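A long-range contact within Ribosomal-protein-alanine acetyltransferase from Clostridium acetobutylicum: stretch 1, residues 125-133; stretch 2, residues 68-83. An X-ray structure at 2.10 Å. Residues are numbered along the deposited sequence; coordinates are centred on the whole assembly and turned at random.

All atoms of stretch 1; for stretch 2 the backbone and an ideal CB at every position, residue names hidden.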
# COMPACT_ATOMS: atom_id res chain seq x y z
N GLY A 125 -20.74 9.02 -8.74
CA GLY A 125 -21.94 8.96 -7.91
C GLY A 125 -22.81 7.76 -8.23
O GLY A 125 -22.76 7.24 -9.36
N MSE A 126 -23.56 7.30 -7.22
CA MSE A 126 -24.54 6.24 -7.39
C MSE A 126 -25.65 6.44 -6.38
O MSE A 126 -25.41 6.69 -5.21
CB MSE A 126 -23.89 4.86 -7.18
CG MSE A 126 -24.86 3.72 -7.20
SE MSE A 126 -24.03 1.95 -7.16
CE MSE A 126 -23.11 1.94 -8.89
N ASP A 127 -26.88 6.31 -6.85
CA ASP A 127 -28.03 6.31 -5.94
C ASP A 127 -28.62 4.91 -5.72
O ASP A 127 -28.25 3.96 -6.42
CB ASP A 127 -29.06 7.38 -6.32
CG ASP A 127 -29.77 7.11 -7.58
OD1 ASP A 127 -29.78 5.97 -8.09
OD2 ASP A 127 -30.36 8.07 -8.09
N TYR A 128 -29.49 4.79 -4.71
CA TYR A 128 -30.12 3.50 -4.36
C TYR A 128 -30.85 2.89 -5.56
O TYR A 128 -30.69 1.69 -5.86
CB TYR A 128 -31.09 3.67 -3.16
CG TYR A 128 -31.65 2.40 -2.57
CD1 TYR A 128 -31.09 1.83 -1.42
CD2 TYR A 128 -32.77 1.77 -3.14
CE1 TYR A 128 -31.60 0.68 -0.87
CE2 TYR A 128 -33.31 0.60 -2.59
CZ TYR A 128 -32.73 0.06 -1.45
OH TYR A 128 -33.25 -1.10 -0.90
N LYS A 129 -31.65 3.69 -6.25
CA LYS A 129 -32.36 3.22 -7.44
C LYS A 129 -31.40 2.51 -8.40
O LYS A 129 -31.67 1.40 -8.89
CB LYS A 129 -32.93 4.40 -8.16
CG LYS A 129 -34.14 4.98 -7.53
CD LYS A 129 -34.97 5.81 -8.54
CE LYS A 129 -34.66 7.31 -8.50
NZ LYS A 129 -35.88 8.11 -8.91
N ASN A 130 -30.30 3.20 -8.68
CA ASN A 130 -29.19 2.69 -9.53
C ASN A 130 -28.65 1.36 -8.97
O ASN A 130 -28.67 0.34 -9.65
CB ASN A 130 -28.06 3.75 -9.63
CG ASN A 130 -26.94 3.35 -10.58
OD1 ASN A 130 -26.70 2.14 -10.84
ND2 ASN A 130 -26.21 4.35 -11.07
N TYR A 131 -28.23 1.39 -7.71
CA TYR A 131 -27.72 0.22 -7.03
C TYR A 131 -28.65 -0.97 -7.04
O TYR A 131 -28.21 -2.09 -7.29
CB TYR A 131 -27.39 0.56 -5.58
CG TYR A 131 -26.75 -0.59 -4.85
CD1 TYR A 131 -27.44 -1.29 -3.87
CD2 TYR A 131 -25.43 -0.98 -5.14
CE1 TYR A 131 -26.82 -2.37 -3.19
CE2 TYR A 131 -24.82 -2.03 -4.46
CZ TYR A 131 -25.51 -2.74 -3.49
OH TYR A 131 -24.91 -3.82 -2.84
N ASN A 132 -29.91 -0.75 -6.71
CA ASN A 132 -30.88 -1.83 -6.50
C ASN A 132 -31.55 -2.37 -7.77
O ASN A 132 -32.26 -3.39 -7.71
CB ASN A 132 -31.96 -1.36 -5.51
CG ASN A 132 -32.57 -2.51 -4.70
OD1 ASN A 132 -33.70 -2.41 -4.21
ND2 ASN A 132 -31.83 -3.58 -4.54
N SER A 133 -31.36 -1.72 -8.92
CA SER A 133 -32.05 -2.18 -10.14
C SER A 133 -31.53 -3.56 -10.64
O SER A 133 -30.37 -3.99 -10.35
CB SER A 133 -31.94 -1.13 -11.21
OG SER A 133 -30.64 -1.08 -11.71
N UNK A 68 -15.78 -1.71 -3.54
CA UNK A 68 -16.89 -0.85 -3.82
C UNK A 68 -18.22 -1.56 -3.62
O UNK A 68 -19.14 -1.02 -3.07
CB UNK A 68 -16.78 -0.31 -5.25
N UNK A 69 -18.30 -2.82 -4.05
CA UNK A 69 -19.52 -3.59 -3.94
C UNK A 69 -19.84 -3.84 -2.48
O UNK A 69 -20.96 -3.65 -2.07
CB UNK A 69 -19.40 -4.91 -4.70
N UNK A 70 -18.85 -4.25 -1.73
CA UNK A 70 -18.98 -4.47 -0.29
C UNK A 70 -19.45 -3.24 0.44
O UNK A 70 -20.40 -3.33 1.25
CB UNK A 70 -17.65 -4.93 0.30
N UNK A 71 -18.81 -2.11 0.17
CA UNK A 71 -19.11 -0.86 0.88
C UNK A 71 -20.46 -0.27 0.46
O UNK A 71 -21.21 0.26 1.27
CB UNK A 71 -18.00 0.16 0.63
N UNK A 72 -20.81 -0.39 -0.82
CA UNK A 72 -22.12 0.10 -1.28
C UNK A 72 -23.26 -0.68 -0.63
O UNK A 72 -24.25 -0.12 -0.21
CB UNK A 72 -22.22 -0.00 -2.80
N UNK A 73 -23.13 -1.99 -0.59
CA UNK A 73 -24.12 -2.83 0.07
C UNK A 73 -24.34 -2.37 1.52
O UNK A 73 -25.50 -2.24 1.97
CB UNK A 73 -23.68 -4.30 0.03
N UNK A 74 -23.23 -2.13 2.21
CA UNK A 74 -23.25 -1.55 3.56
C UNK A 74 -23.98 -0.20 3.67
O UNK A 74 -24.80 -0.01 4.55
CB UNK A 74 -21.81 -1.37 4.05
N UNK A 75 -23.61 0.75 2.82
CA UNK A 75 -24.22 2.09 2.84
C UNK A 75 -25.70 2.11 2.44
O UNK A 75 -26.54 2.73 3.15
CB UNK A 75 -23.44 3.02 1.90
N UNK A 76 -26.00 1.47 1.32
CA UNK A 76 -27.37 1.40 0.79
C UNK A 76 -28.32 0.50 1.57
O UNK A 76 -29.47 0.87 1.72
CB UNK A 76 -27.32 0.91 -0.66
N UNK A 77 -27.87 -0.65 2.03
CA UNK A 77 -28.78 -1.64 2.55
C UNK A 77 -28.74 -1.81 4.04
O UNK A 77 -29.69 -2.30 4.60
CB UNK A 77 -28.49 -2.99 1.89
N UNK A 78 -27.63 -1.42 4.67
CA UNK A 78 -27.49 -1.47 6.14
C UNK A 78 -27.41 -0.09 6.78
O UNK A 78 -27.36 -0.02 7.99
CB UNK A 78 -26.24 -2.27 6.52
N UNK A 79 -27.42 0.99 5.99
CA UNK A 79 -27.40 2.35 6.53
C UNK A 79 -28.41 3.39 5.98
O UNK A 79 -28.32 4.55 6.34
CB UNK A 79 -25.99 2.91 6.31
N UNK A 80 -29.37 3.03 5.17
CA UNK A 80 -30.39 4.06 4.79
C UNK A 80 -29.86 5.25 3.94
O UNK A 80 -30.45 6.33 3.91
CB UNK A 80 -31.01 4.63 6.07
N UNK A 81 -28.78 5.02 3.22
CA UNK A 81 -28.24 6.02 2.32
C UNK A 81 -29.01 5.99 1.02
O UNK A 81 -29.38 4.93 0.55
CB UNK A 81 -26.75 5.79 2.07
N UNK A 82 -29.29 7.15 0.46
CA UNK A 82 -29.90 7.21 -0.86
C UNK A 82 -28.92 7.51 -1.99
O UNK A 82 -29.04 7.03 -3.13
CB UNK A 82 -31.00 8.27 -0.86
N UNK A 83 -27.95 8.36 -1.69
CA UNK A 83 -26.99 8.81 -2.65
C UNK A 83 -25.61 8.73 -2.04
O UNK A 83 -25.37 9.21 -0.91
CB UNK A 83 -27.31 10.23 -3.12

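The helix that enters at 68 runs past the strand and short helix of stretch 1, and the rules differ sharply from one side of it to the other. At 68 the ideal CB has nothing of stretch 1 within 5.5 Å, so this contact sets no preference; the residue is Leu68. Position 69 points sideways, with equally little in reach of its CB, and many small or polar residues would do. It is Ser69, whose hydroxyl is hydrogen-bonded elsewhere in the structure. Positions 70 and 71 point away and are unconstrained from here: Val70 and Phe71.

Position 72 is the first to face stretch 1. Its CB lies 3.7 Å from Tyr131 CE2 and 5.1 Å from Met126 SE, an apolar setting that would suit an aliphatic chain or methionine. It is Met72, a selenomethionine, which lays CB 3.6 Å from Tyr131 CE2 before its end leads away.

At 73 the CB points sideways and is tight against Tyr131, 3.2 Å from its OH. That hydroxyl needs a partner, so a side chain that can bend back with an acceptor fits, glutamate or glutamine for instance. The deposited Glu73 does this with chi2 in p: Tyr131 OH donates to Glu73 OE1 at 2.5 Å, a short bond near the plane of the tyrosine ring.

Positions 74 and 75 carry no contact, 74 pointing away and 75 out of reach: Phe74 and Leu75.

At 76 the CB points toward stretch 1, 3.9 Å from Tyr131 CD1 and 4.0 Å from Tyr128 CD1, so a large apolar or aromatic group is invited. The ring of Phe76 forms an offset stack with that of Tyr131, centroids 4.9 Å apart and planes at 27°, and Tyr131 CB lies over its face. The far end reaches the strand, CZ standing 3.9 Å from Met126 CG, while Met126 O lies at the ring edge.

At 77 the CB is sideways, 5.4 Å from Tyr131 CE1, with the Tyr128 hydroxyl farther out. A long chain ending in a polar group can use both. Lys77 packs its CG 3.9 Å from Tyr131 CE1, and its NZ makes a weak hydrogen bond of 3.3 Å to Tyr128 OH. Together with 72, 73 and 76 it forms the hole into which Tyr131 fits.

Positions 78 and 79 are out of reach: Ser78 and Asn79. Position 80 points away and has positive phi, which glycine, asparagine or aspartate accepts readily; it is Asp80. At 81 the CB points sideways with nothing of stretch 1 within 5.5 Å, so this contact sets no preference; it is Ile81, whose end leads away.

At 82 the backbone O accepts from Tyr128 N at 2.8 Å, whatever the side chain. The CB points away, so many residues suit; it is Asn82.

Position 83 pairs with Asp127 in an antiparallel bridge, their side chains on the same face. A long, flexible chain could run toward Gly125, where there is no side chain. Lys83 does so, its CE 3.9 Å from Gly125 CA; a CB there would clash with that carbon.

Stretch 2 68-83: LSVFMEFLFKSNDINK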
# COMPACT_ATOMS: atom_id res chain seq x y z
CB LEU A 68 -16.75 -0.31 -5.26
CG LEU A 68 -15.72 0.79 -5.50
CD1 LEU A 68 -15.44 0.93 -7.03
CD2 LEU A 68 -16.20 2.16 -4.91
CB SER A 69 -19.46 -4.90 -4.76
OG SER A 69 -19.42 -4.59 -6.14
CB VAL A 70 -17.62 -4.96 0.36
CG1 VAL A 70 -17.74 -5.00 1.87
CG2 VAL A 70 -17.19 -6.41 -0.17
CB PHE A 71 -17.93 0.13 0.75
CG PHE A 71 -17.83 1.12 1.89
CD1 PHE A 71 -17.66 0.69 3.21
CD2 PHE A 71 -17.93 2.49 1.66
CE1 PHE A 71 -17.54 1.61 4.25
CE2 PHE A 71 -17.87 3.39 2.71
CZ PHE A 71 -17.68 2.97 3.99
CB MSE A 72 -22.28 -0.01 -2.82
CG MSE A 72 -21.48 0.95 -3.72
SE MSE A 72 -21.40 2.77 -3.10
CE MSE A 72 -19.82 2.50 -1.95
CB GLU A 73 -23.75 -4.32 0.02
CG GLU A 73 -24.74 -5.30 0.81
CD GLU A 73 -26.05 -5.54 0.09
OE1 GLU A 73 -26.16 -5.14 -1.10
OE2 GLU A 73 -26.98 -6.13 0.71
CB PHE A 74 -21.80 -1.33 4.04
CG PHE A 74 -21.68 -0.72 5.46
CD1 PHE A 74 -22.18 -1.39 6.57
CD2 PHE A 74 -21.06 0.51 5.65
CE1 PHE A 74 -22.05 -0.82 7.83
CE2 PHE A 74 -20.95 1.08 6.87
CZ PHE A 74 -21.43 0.43 7.97
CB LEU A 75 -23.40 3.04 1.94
CG LEU A 75 -21.95 3.44 2.42
CD1 LEU A 75 -21.30 4.41 1.45
CD2 LEU A 75 -21.89 4.05 3.78
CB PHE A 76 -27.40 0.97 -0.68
CG PHE A 76 -26.78 1.95 -1.60
CD1 PHE A 76 -27.26 3.26 -1.67
CD2 PHE A 76 -25.68 1.60 -2.39
CE1 PHE A 76 -26.68 4.18 -2.53
CE2 PHE A 76 -25.10 2.54 -3.27
CZ PHE A 76 -25.58 3.82 -3.33
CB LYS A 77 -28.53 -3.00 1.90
CG LYS A 77 -28.36 -2.89 0.41
CD LYS A 77 -29.70 -2.75 -0.26
CE LYS A 77 -30.32 -4.07 -0.52
NZ LYS A 77 -31.44 -3.79 -1.45
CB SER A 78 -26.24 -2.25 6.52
OG SER A 78 -26.37 -3.56 6.04
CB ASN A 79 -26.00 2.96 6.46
CG ASN A 79 -25.02 2.29 7.41
OD1 ASN A 79 -24.42 1.28 7.07
ND2 ASN A 79 -24.82 2.89 8.59
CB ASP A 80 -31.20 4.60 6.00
CG ASP A 80 -32.61 5.23 5.55
OD1 ASP A 80 -33.26 4.66 4.61
OD2 ASP A 80 -33.05 6.28 6.13
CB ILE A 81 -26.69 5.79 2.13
CG1 ILE A 81 -26.00 5.91 3.51
CG2 ILE A 81 -26.05 6.75 1.13
CD1 ILE A 81 -26.16 7.28 4.23
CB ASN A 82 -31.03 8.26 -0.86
CG ASN A 82 -31.74 8.34 -2.19
OD1 ASN A 82 -32.39 7.39 -2.62
ND2 ASN A 82 -31.55 9.42 -2.89
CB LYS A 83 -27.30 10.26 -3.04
CG LYS A 83 -26.37 10.87 -4.09
CD LYS A 83 -26.43 10.20 -5.44
CE LYS A 83 -25.10 10.47 -6.25
NZ LYS A 83 -24.96 11.89 -6.59
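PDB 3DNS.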